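Local coordinates for ribonuclease T2 (Homo sapiens, PDB 3T0O), which cleaves single-stranded RNA, preferentially between purine and uridine residues, and so supplies RNA degradation products that are sensed by TLR8 in the innate immune response, at residues H18-C24 with D75-S79; D36-I40 with Y118-N124; W55-L59 with W87-E92. One frame throughout, in Å; residues are numbered along the deposited sequence. Where two conformers were deposited one is given.

Interaction 1: H18-C24 with D75-S79; sequences HWPETVC and DVIHS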
# COMPACT_ATOMS: atom_id res chain seq x y z
N HIS A 18 -2.58 2.26 -0.33
CA HIS A 18 -3.03 3.60 0.09
C HIS A 18 -3.97 4.22 -0.91
O HIS A 18 -4.06 3.79 -2.03
CB HIS A 18 -1.85 4.49 0.52
CG HIS A 18 -0.79 4.66 -0.54
ND1 HIS A 18 0.43 5.21 -0.21
CD2 HIS A 18 -0.72 4.30 -1.85
CE1 HIS A 18 1.17 5.28 -1.31
NE2 HIS A 18 0.53 4.67 -2.29
N TRP A 19 -4.69 5.23 -0.43
CA TRP A 19 -5.74 5.88 -1.18
C TRP A 19 -5.19 7.19 -1.67
O TRP A 19 -4.96 8.09 -0.89
CB TRP A 19 -6.93 6.07 -0.25
CG TRP A 19 -8.09 6.70 -0.94
CD1 TRP A 19 -8.70 7.93 -0.65
CD2 TRP A 19 -8.83 6.15 -2.04
NE1 TRP A 19 -9.77 8.13 -1.51
CE2 TRP A 19 -9.85 7.07 -2.38
CE3 TRP A 19 -8.74 4.95 -2.75
CZ2 TRP A 19 -10.78 6.84 -3.41
CZ3 TRP A 19 -9.64 4.72 -3.79
CH2 TRP A 19 -10.61 5.67 -4.14
N PRO A 20 -4.94 7.30 -2.96
CA PRO A 20 -4.26 8.49 -3.48
C PRO A 20 -4.90 9.80 -3.12
O PRO A 20 -4.22 10.74 -2.74
CB PRO A 20 -4.33 8.28 -5.01
CG PRO A 20 -4.09 6.78 -5.16
CD PRO A 20 -5.03 6.24 -3.99
N GLU A 21 -6.19 9.92 -3.16
CA GLU A 21 -6.76 11.23 -2.83
C GLU A 21 -6.45 11.67 -1.41
O GLU A 21 -6.32 12.89 -1.16
CB GLU A 21 -8.26 11.15 -3.05
CG GLU A 21 -9.06 12.42 -2.62
CD GLU A 21 -8.61 13.69 -3.30
OE1 GLU A 21 -8.18 13.58 -4.44
OE2 GLU A 21 -8.77 14.80 -2.70
N THR A 22 -6.33 10.68 -0.53
CA THR A 22 -5.89 11.06 0.81
C THR A 22 -4.42 11.36 0.94
O THR A 22 -4.05 12.39 1.57
CB THR A 22 -6.23 9.98 1.78
OG1 THR A 22 -7.65 9.83 1.77
CG2 THR A 22 -5.79 10.30 3.22
N VAL A 23 -3.58 10.51 0.40
CA VAL A 23 -2.16 10.64 0.65
C VAL A 23 -1.41 11.62 -0.26
O VAL A 23 -0.28 12.05 0.09
CB VAL A 23 -1.44 9.28 0.72
CG1 VAL A 23 -2.04 8.37 1.86
CG2 VAL A 23 -1.44 8.56 -0.64
N CYS A 24 -1.99 11.90 -1.41
CA CYS A 24 -1.35 12.86 -2.31
C CYS A 24 -1.06 14.15 -1.58
O CYS A 24 -1.88 14.68 -0.80
CB CYS A 24 -2.34 13.14 -3.45
SG CYS A 24 -2.23 11.90 -4.75
N ASP A 75 3.61 6.96 -7.82
CA ASP A 75 4.11 7.78 -6.73
C ASP A 75 3.08 8.79 -6.35
O ASP A 75 2.93 9.80 -6.98
CB ASP A 75 5.40 8.45 -7.16
CG ASP A 75 5.98 9.34 -6.08
OD1 ASP A 75 5.34 9.47 -5.01
OD2 ASP A 75 7.07 9.92 -6.31
N VAL A 76 2.33 8.46 -5.32
CA VAL A 76 1.26 9.35 -4.85
C VAL A 76 1.54 9.91 -3.49
O VAL A 76 0.60 10.41 -2.84
CB VAL A 76 -0.10 8.62 -4.90
CG1 VAL A 76 -0.44 8.29 -6.37
CG2 VAL A 76 -0.11 7.35 -4.02
N ILE A 77 2.82 9.94 -3.11
CA ILE A 77 3.18 10.63 -1.85
C ILE A 77 3.97 11.85 -2.24
O ILE A 77 3.45 12.96 -2.07
CB ILE A 77 3.95 9.69 -1.00
CG1 ILE A 77 3.00 8.55 -0.55
CG2 ILE A 77 4.44 10.47 0.24
CD1 ILE A 77 3.65 7.44 0.12
N HIS A 78 5.18 11.72 -2.77
CA HIS A 78 5.87 12.92 -3.21
C HIS A 78 5.61 13.31 -4.63
O HIS A 78 5.87 14.48 -5.02
CB HIS A 78 7.35 12.77 -3.13
CG HIS A 78 7.85 12.63 -1.74
ND1 HIS A 78 7.56 13.55 -0.75
CD2 HIS A 78 8.56 11.64 -1.16
CE1 HIS A 78 8.08 13.12 0.40
NE2 HIS A 78 8.70 11.98 0.18
N SER A 79 5.12 12.31 -5.38
CA SER A 79 4.77 12.57 -6.76
C SER A 79 5.93 13.19 -7.50
O SER A 79 5.76 14.20 -8.19
CB SER A 79 3.49 13.43 -6.88
OG SER A 79 2.40 12.67 -6.37

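Interaction 2: D36-I40 with Y118-N124; sequences DYWTI and YRELDLN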
# COMPACT_ATOMS: atom_id res chain seq x y z
N ASP A 36 -8.45 6.78 -8.93
CA ASP A 36 -9.62 6.52 -8.15
C ASP A 36 -9.67 5.06 -7.66
O ASP A 36 -10.77 4.44 -7.48
CB ASP A 36 -10.87 6.86 -8.97
CG ASP A 36 -11.05 5.97 -10.16
OD1 ASP A 36 -12.11 6.07 -10.85
OD2 ASP A 36 -10.14 5.17 -10.47
N TYR A 37 -8.50 4.55 -7.26
CA TYR A 37 -8.44 3.20 -6.70
C TYR A 37 -7.26 3.11 -5.77
O TYR A 37 -6.35 3.94 -5.86
CB TYR A 37 -8.28 2.15 -7.83
CG TYR A 37 -7.23 2.44 -8.86
CD1 TYR A 37 -5.92 1.96 -8.70
CD2 TYR A 37 -7.56 3.10 -10.01
CE1 TYR A 37 -4.97 2.14 -9.68
CE2 TYR A 37 -6.56 3.33 -10.96
CZ TYR A 37 -5.29 2.88 -10.73
OH TYR A 37 -4.36 3.06 -11.79
N TRP A 38 -7.32 2.21 -4.82
CA TRP A 38 -6.22 1.95 -3.93
C TRP A 38 -5.06 1.41 -4.67
O TRP A 38 -5.22 0.57 -5.57
CB TRP A 38 -6.64 0.87 -2.90
CG TRP A 38 -7.70 1.43 -1.96
CD1 TRP A 38 -9.08 1.55 -2.21
CD2 TRP A 38 -7.48 1.97 -0.65
NE1 TRP A 38 -9.68 2.18 -1.14
CE2 TRP A 38 -8.74 2.42 -0.16
CE3 TRP A 38 -6.34 2.10 0.16
CZ2 TRP A 38 -8.89 3.02 1.08
CZ3 TRP A 38 -6.48 2.68 1.42
CH2 TRP A 38 -7.77 3.12 1.88
N THR A 39 -3.88 1.95 -4.34
CA THR A 39 -2.65 1.50 -5.03
C THR A 39 -1.63 1.01 -4.02
O THR A 39 -1.80 1.11 -2.79
CB THR A 39 -1.98 2.70 -5.81
OG1 THR A 39 -1.74 3.76 -4.87
CG2 THR A 39 -2.95 3.19 -6.86
N ILE A 40 -0.54 0.40 -4.55
CA ILE A 40 0.48 -0.17 -3.71
C ILE A 40 1.37 0.89 -3.11
O ILE A 40 1.92 1.73 -3.84
CB ILE A 40 1.37 -1.10 -4.53
CG1 ILE A 40 0.50 -2.21 -5.14
CG2 ILE A 40 2.46 -1.66 -3.59
CD1 ILE A 40 1.29 -3.04 -6.19
N TYR A 118 -0.97 -7.74 -4.93
CA TYR A 118 -1.97 -6.67 -5.05
C TYR A 118 -3.17 -7.17 -5.90
O TYR A 118 -4.31 -6.90 -5.53
CB TYR A 118 -1.27 -5.55 -5.84
CG TYR A 118 -2.18 -4.38 -6.21
CD1 TYR A 118 -2.59 -3.50 -5.24
CD2 TYR A 118 -2.58 -4.21 -7.51
CE1 TYR A 118 -3.41 -2.39 -5.63
CE2 TYR A 118 -3.38 -3.14 -7.92
CZ TYR A 118 -3.77 -2.24 -6.95
OH TYR A 118 -4.57 -1.19 -7.40
N ARG A 119 -2.91 -7.87 -6.99
CA ARG A 119 -3.96 -8.40 -7.87
C ARG A 119 -4.83 -9.44 -7.17
O ARG A 119 -6.05 -9.51 -7.41
CB ARG A 119 -3.32 -9.04 -9.14
CG ARG A 119 -2.55 -8.00 -9.99
CD ARG A 119 -2.08 -8.52 -11.38
NE ARG A 119 -1.33 -9.77 -11.32
CZ ARG A 119 -0.00 -9.90 -11.45
NH1 ARG A 119 0.79 -8.86 -11.61
NH2 ARG A 119 0.53 -11.11 -11.40
N GLU A 120 -4.17 -10.31 -6.40
CA GLU A 120 -4.85 -11.42 -5.75
C GLU A 120 -5.67 -10.86 -4.60
O GLU A 120 -6.81 -11.32 -4.34
CB GLU A 120 -3.83 -12.45 -5.26
CG GLU A 120 -3.20 -13.19 -6.42
CD GLU A 120 -2.14 -14.16 -5.99
OE1 GLU A 120 -1.81 -14.26 -4.78
OE2 GLU A 120 -1.66 -14.85 -6.89
N LEU A 121 -5.14 -9.88 -3.89
CA LEU A 121 -5.94 -9.37 -2.82
C LEU A 121 -7.14 -8.57 -3.32
O LEU A 121 -8.28 -8.62 -2.78
CB LEU A 121 -5.08 -8.44 -1.96
CG LEU A 121 -4.04 -9.29 -1.25
CD1 LEU A 121 -3.02 -8.30 -0.63
CD2 LEU A 121 -4.64 -10.20 -0.12
N ASP A 122 -6.91 -7.84 -4.45
CA ASP A 122 -7.97 -7.01 -5.02
C ASP A 122 -8.83 -6.24 -4.04
O ASP A 122 -10.06 -6.36 -4.03
CB ASP A 122 -8.78 -7.76 -6.05
CG ASP A 122 -9.50 -6.79 -7.04
OD1 ASP A 122 -9.35 -5.55 -6.87
OD2 ASP A 122 -10.14 -7.36 -7.93
N LEU A 123 -8.12 -5.44 -3.25
CA LEU A 123 -8.80 -4.62 -2.26
C LEU A 123 -9.83 -3.69 -2.86
O LEU A 123 -10.86 -3.52 -2.29
CB LEU A 123 -7.70 -3.85 -1.50
CG LEU A 123 -8.26 -2.72 -0.61
CD1 LEU A 123 -9.03 -3.30 0.62
CD2 LEU A 123 -7.02 -1.91 -0.15
N ASN A 124 -9.56 -3.17 -4.04
CA ASN A 124 -10.51 -2.32 -4.70
C ASN A 124 -11.84 -3.03 -4.98
O ASN A 124 -12.92 -2.46 -4.66
CB ASN A 124 -9.92 -1.80 -5.96
CG ASN A 124 -8.96 -0.73 -5.67
OD1 ASN A 124 -9.39 0.35 -5.25
ND2 ASN A 124 -7.67 -0.97 -5.94

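Interaction 3: W55-L59 with W87-E92; sequences WPFNL and WKHEWE. With NAG (2-acetamido-2-deoxy-beta-D-glucopyranose), chain B.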
# COMPACT_ATOMS: atom_id res chain seq x y z
N TRP A 55 23.27 -2.99 -2.46
CA TRP A 55 22.43 -3.60 -3.50
C TRP A 55 21.44 -2.57 -4.00
O TRP A 55 20.29 -2.56 -3.64
CB TRP A 55 21.68 -4.80 -2.92
CG TRP A 55 21.04 -5.72 -3.91
CD1 TRP A 55 20.94 -5.56 -5.28
CD2 TRP A 55 20.29 -6.90 -3.58
NE1 TRP A 55 20.21 -6.60 -5.80
CE2 TRP A 55 19.80 -7.43 -4.78
CE3 TRP A 55 19.99 -7.55 -2.36
CZ2 TRP A 55 19.08 -8.61 -4.82
CZ3 TRP A 55 19.26 -8.71 -2.40
CH2 TRP A 55 18.78 -9.22 -3.62
N PRO A 56 21.91 -1.66 -4.84
CA PRO A 56 21.07 -0.56 -5.27
C PRO A 56 19.95 -1.02 -6.19
O PRO A 56 20.06 -2.02 -6.91
CB PRO A 56 22.03 0.34 -6.03
CG PRO A 56 23.12 -0.61 -6.51
CD PRO A 56 23.28 -1.53 -5.36
N PHE A 57 18.89 -0.23 -6.13
CA PHE A 57 17.80 -0.36 -7.10
C PHE A 57 18.36 -0.26 -8.51
O PHE A 57 19.22 0.59 -8.78
CB PHE A 57 16.82 0.77 -6.88
CG PHE A 57 15.64 0.71 -7.76
CD1 PHE A 57 14.80 -0.39 -7.74
CD2 PHE A 57 15.43 1.70 -8.74
CE1 PHE A 57 13.68 -0.49 -8.61
CE2 PHE A 57 14.31 1.63 -9.58
CZ PHE A 57 13.43 0.58 -9.53
N ASN A 58 17.83 -1.11 -9.39
CA ASN A 58 18.25 -1.13 -10.79
C ASN A 58 16.95 -1.26 -11.61
O ASN A 58 16.35 -2.33 -11.76
CB ASN A 58 19.20 -2.29 -11.04
CG ASN A 58 19.67 -2.35 -12.47
OD1 ASN A 58 19.21 -1.56 -13.30
ND2 ASN A 58 20.59 -3.28 -12.78
N LEU A 59 16.52 -0.12 -12.14
CA LEU A 59 15.29 -0.07 -12.90
C LEU A 59 15.24 -1.09 -14.05
O LEU A 59 14.23 -1.72 -14.33
CB LEU A 59 15.07 1.36 -13.37
CG LEU A 59 13.74 1.66 -14.05
CD1 LEU A 59 12.58 1.44 -13.08
CD2 LEU A 59 13.80 3.17 -14.52
N TRP A 87 10.23 3.90 -6.24
CA TRP A 87 10.46 2.46 -6.26
C TRP A 87 11.88 2.18 -5.72
O TRP A 87 12.07 1.15 -5.05
CB TRP A 87 10.33 1.97 -7.72
CG TRP A 87 8.99 2.18 -8.22
CD1 TRP A 87 7.81 2.20 -7.50
CD2 TRP A 87 8.66 2.44 -9.57
NE1 TRP A 87 6.75 2.46 -8.37
CE2 TRP A 87 7.23 2.61 -9.64
CE3 TRP A 87 9.41 2.58 -10.73
CZ2 TRP A 87 6.56 2.86 -10.86
CZ3 TRP A 87 8.77 2.82 -11.92
CH2 TRP A 87 7.37 2.99 -11.98
N LYS A 88 12.83 3.07 -5.99
CA LYS A 88 14.17 2.90 -5.49
C LYS A 88 14.07 2.90 -3.94
O LYS A 88 14.73 2.09 -3.29
CB LYS A 88 15.04 4.05 -5.98
CG LYS A 88 16.42 4.08 -5.31
CD LYS A 88 17.20 5.25 -5.93
CE LYS A 88 18.38 5.67 -5.08
NZ LYS A 88 19.46 4.66 -5.19
N HIS A 89 13.33 3.89 -3.41
CA HIS A 89 13.17 3.98 -1.95
C HIS A 89 12.58 2.69 -1.39
O HIS A 89 13.08 2.13 -0.41
CB HIS A 89 12.24 5.16 -1.61
CG HIS A 89 11.85 5.24 -0.17
ND1 HIS A 89 12.64 5.85 0.77
CD2 HIS A 89 10.74 4.80 0.49
CE1 HIS A 89 12.08 5.74 1.96
NE2 HIS A 89 10.92 5.12 1.82
N GLU A 90 11.57 2.16 -2.06
CA GLU A 90 10.92 0.95 -1.59
C GLU A 90 11.89 -0.20 -1.66
O GLU A 90 11.91 -1.07 -0.76
CB GLU A 90 9.69 0.63 -2.38
CG GLU A 90 8.58 1.70 -2.06
CD GLU A 90 8.09 1.66 -0.62
OE1 GLU A 90 7.86 0.56 -0.06
OE2 GLU A 90 7.96 2.75 -0.03
N TRP A 91 12.62 -0.31 -2.78
CA TRP A 91 13.61 -1.39 -2.87
C TRP A 91 14.67 -1.31 -1.76
O TRP A 91 14.98 -2.28 -1.09
CB TRP A 91 14.32 -1.36 -4.23
CG TRP A 91 15.48 -2.38 -4.20
CD1 TRP A 91 16.83 -2.09 -4.10
CD2 TRP A 91 15.37 -3.80 -4.07
NE1 TRP A 91 17.54 -3.24 -4.03
CE2 TRP A 91 16.67 -4.30 -3.97
CE3 TRP A 91 14.29 -4.69 -4.03
CZ2 TRP A 91 16.95 -5.69 -3.85
CZ3 TRP A 91 14.58 -6.09 -3.99
CH2 TRP A 91 15.87 -6.56 -3.84
N GLU A 92 15.25 -0.14 -1.56
CA GLU A 92 16.41 0.02 -0.69
C GLU A 92 15.98 -0.16 0.79
O GLU A 92 16.65 -0.86 1.60
CB GLU A 92 17.16 1.32 -1.09
CG GLU A 92 17.67 1.16 -2.57
CD GLU A 92 18.60 2.22 -3.18
OE1 GLU A 92 18.81 3.29 -2.56
OE2 GLU A 92 19.13 1.98 -4.31
C1 NAG B . 23.98 -7.43 -0.65
C2 NAG B . 24.21 -8.82 -0.04
C3 NAG B . 25.21 -9.59 -0.92
C4 NAG B . 24.82 -9.60 -2.41
C5 NAG B . 24.57 -8.15 -2.83
C6 NAG B . 23.97 -8.06 -4.24
C7 NAG B . 23.99 -9.08 2.35
C8 NAG B . 24.56 -8.91 3.73
N2 NAG B . 24.76 -8.68 1.31
O3 NAG B . 25.46 -10.92 -0.45
O4 NAG B . 25.88 -10.09 -3.20
O5 NAG B . 23.57 -7.63 -1.98
O6 NAG B . 22.90 -8.99 -4.29
O7 NAG B . 22.90 -9.56 2.18
O HOH W 1 19.64 3.29 -7.65

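Interaction 1: H18-C24 with D75-S79
Val76 packs into a concave surface formed by His18, Pro20, Val23 and Cys24. Val76 CG2 lies 3.3 Å from His18 NE2 and 3.8 Å from Val23 CG2, Val76 CG1 4.1 Å from Pro20 CB, and Val76 CB 3.9 Å from Cys24 SG. A small branched residue fits this space, which the short helix 20-23 walls on one side; Pro20 suits the first turn, where a backbone N has no helical acceptor. Next to Val76, Ile77 brings CD1 to the edge of the imidazole, 3.6 Å from His18 CE1. Between the backbones, a CA-H...O contact joins Cys24 CA to Val76 O at 3.2 Å. The loop holds its own shape through an Asx turn, Asp75 OD1 accepting from Ile77 N (3.2 Å); the same oxygen also takes Ser79 N. Cys24 is tied to Cys31 by a disulfide. His18 stacks on the predicted active-site residue His41, which Ile77 also touches, so the contact joins loop 75-79 to the end of strand 12-18 and helix 20-23, beside the probable RNase T2 catalytic site.

Interaction 2: D36-I40 with Y118-N124
Trp38 O accepts two hydrogen bonds, from Tyr118 OH at 2.6 Å and from Asn124 ND2 at 2.9 Å, while Trp38 N donates to Asn124 OD1 at 2.8 Å. The carboxamide of Asn124 thus serves both polar groups of one backbone residue, as a neighbouring strand might, which suits asparagine, on helix 123-129, to hold the loop residue just ahead of strand 39-45. Tyrosine suits position 118 because its length carries the hydroxyl from helix 107-121 to the same carbonyl. Its ring packs on the strand, with Tyr118 CD1 3.3 Å from Ile40 CG1. Farther out, Leu123 CD2 rests 3.9 Å from Trp38 CG, and Tyr37 CB lies 3.3 Å from Asn124 OD1. Trp38 NE1 bonds to Tyr224 OH, and Tyr37 OH to Ala71 O. Asp122, with positive phi, is the first residue to leave the helical conformation and N-caps the second helix. Such anchoring of the segment leading into a strand by two successive helices belongs to the core of the RNase T2 alpha/beta fold.

Interaction 3: W55-L59 with W87-E92
Trp55 meets helix 84-98 through both backbone and ring. Trp55 O accepts a hydrogen bond from Trp91 NE1 at 2.9 Å, and the edge of the Trp91 ring points at the face of Trp55 in a T-shaped stack, centroids of the six-membered rings 4.9 Å apart and planes at 80°. Over the opposite face lies O6 of an N-acetylglucosamine, NAG O6 being 3.4 Å from Trp55 CD2, so the two faces of the broad indole meet protein and sugar. Pro56 lies at the outer border, Pro56 CA 3.3 Å from Glu92 OE2. Glu92 OE2 accepts a hydrogen bond from Phe57 N at 2.9 Å. The Phe57 ring then lies along the helix: Lys88 CA makes a CH-pi contact over its face, 3.9 Å from the ring centroid, while Phe57 CZ approaches Trp87 CB at 3.8 Å and Phe57 CD1 approaches Trp91 CB at 3.7 Å. A water accepts from Lys88 NZ at 2.8 Å and donates to Phe57 O at 3.0 Å. Leu59 closes the row, Leu59 CD1 4.1 Å from Trp87 CE3 at the indole edge. Lys88 and Glu92, one helical turn apart, form a salt bridge, Lys88 NZ to Glu92 OE2 2.8 Å. Charged atoms and water therefore bind loop backbone at the outer margin while the aromatic rings pack against the helix, whose Glu90, probably catalytic, directs its carboxylate away from this contact.

The six segments come in the order 18-24, 36-40, 55-59, 75-79, 87-92 and 118-124, so interaction 1 crosses both others, while interaction 3 is nested within the loop closed by interaction 2. Interactions 1 and 2, with centres 14 Å apart, touch directly: strands 12-18 and 39-45 are antiparallel neighbours in the main sheet, and His18 N probably bonds to Thr39 O at 2.8 Å. Interaction 3 stands apart, its centre 19 Å from that of interaction 1 and 22 Å from that of interaction 2. Together they fasten loops and helices around the strand carrying His41 and the helix carrying Glu90 and His94, the probable catalytic residues.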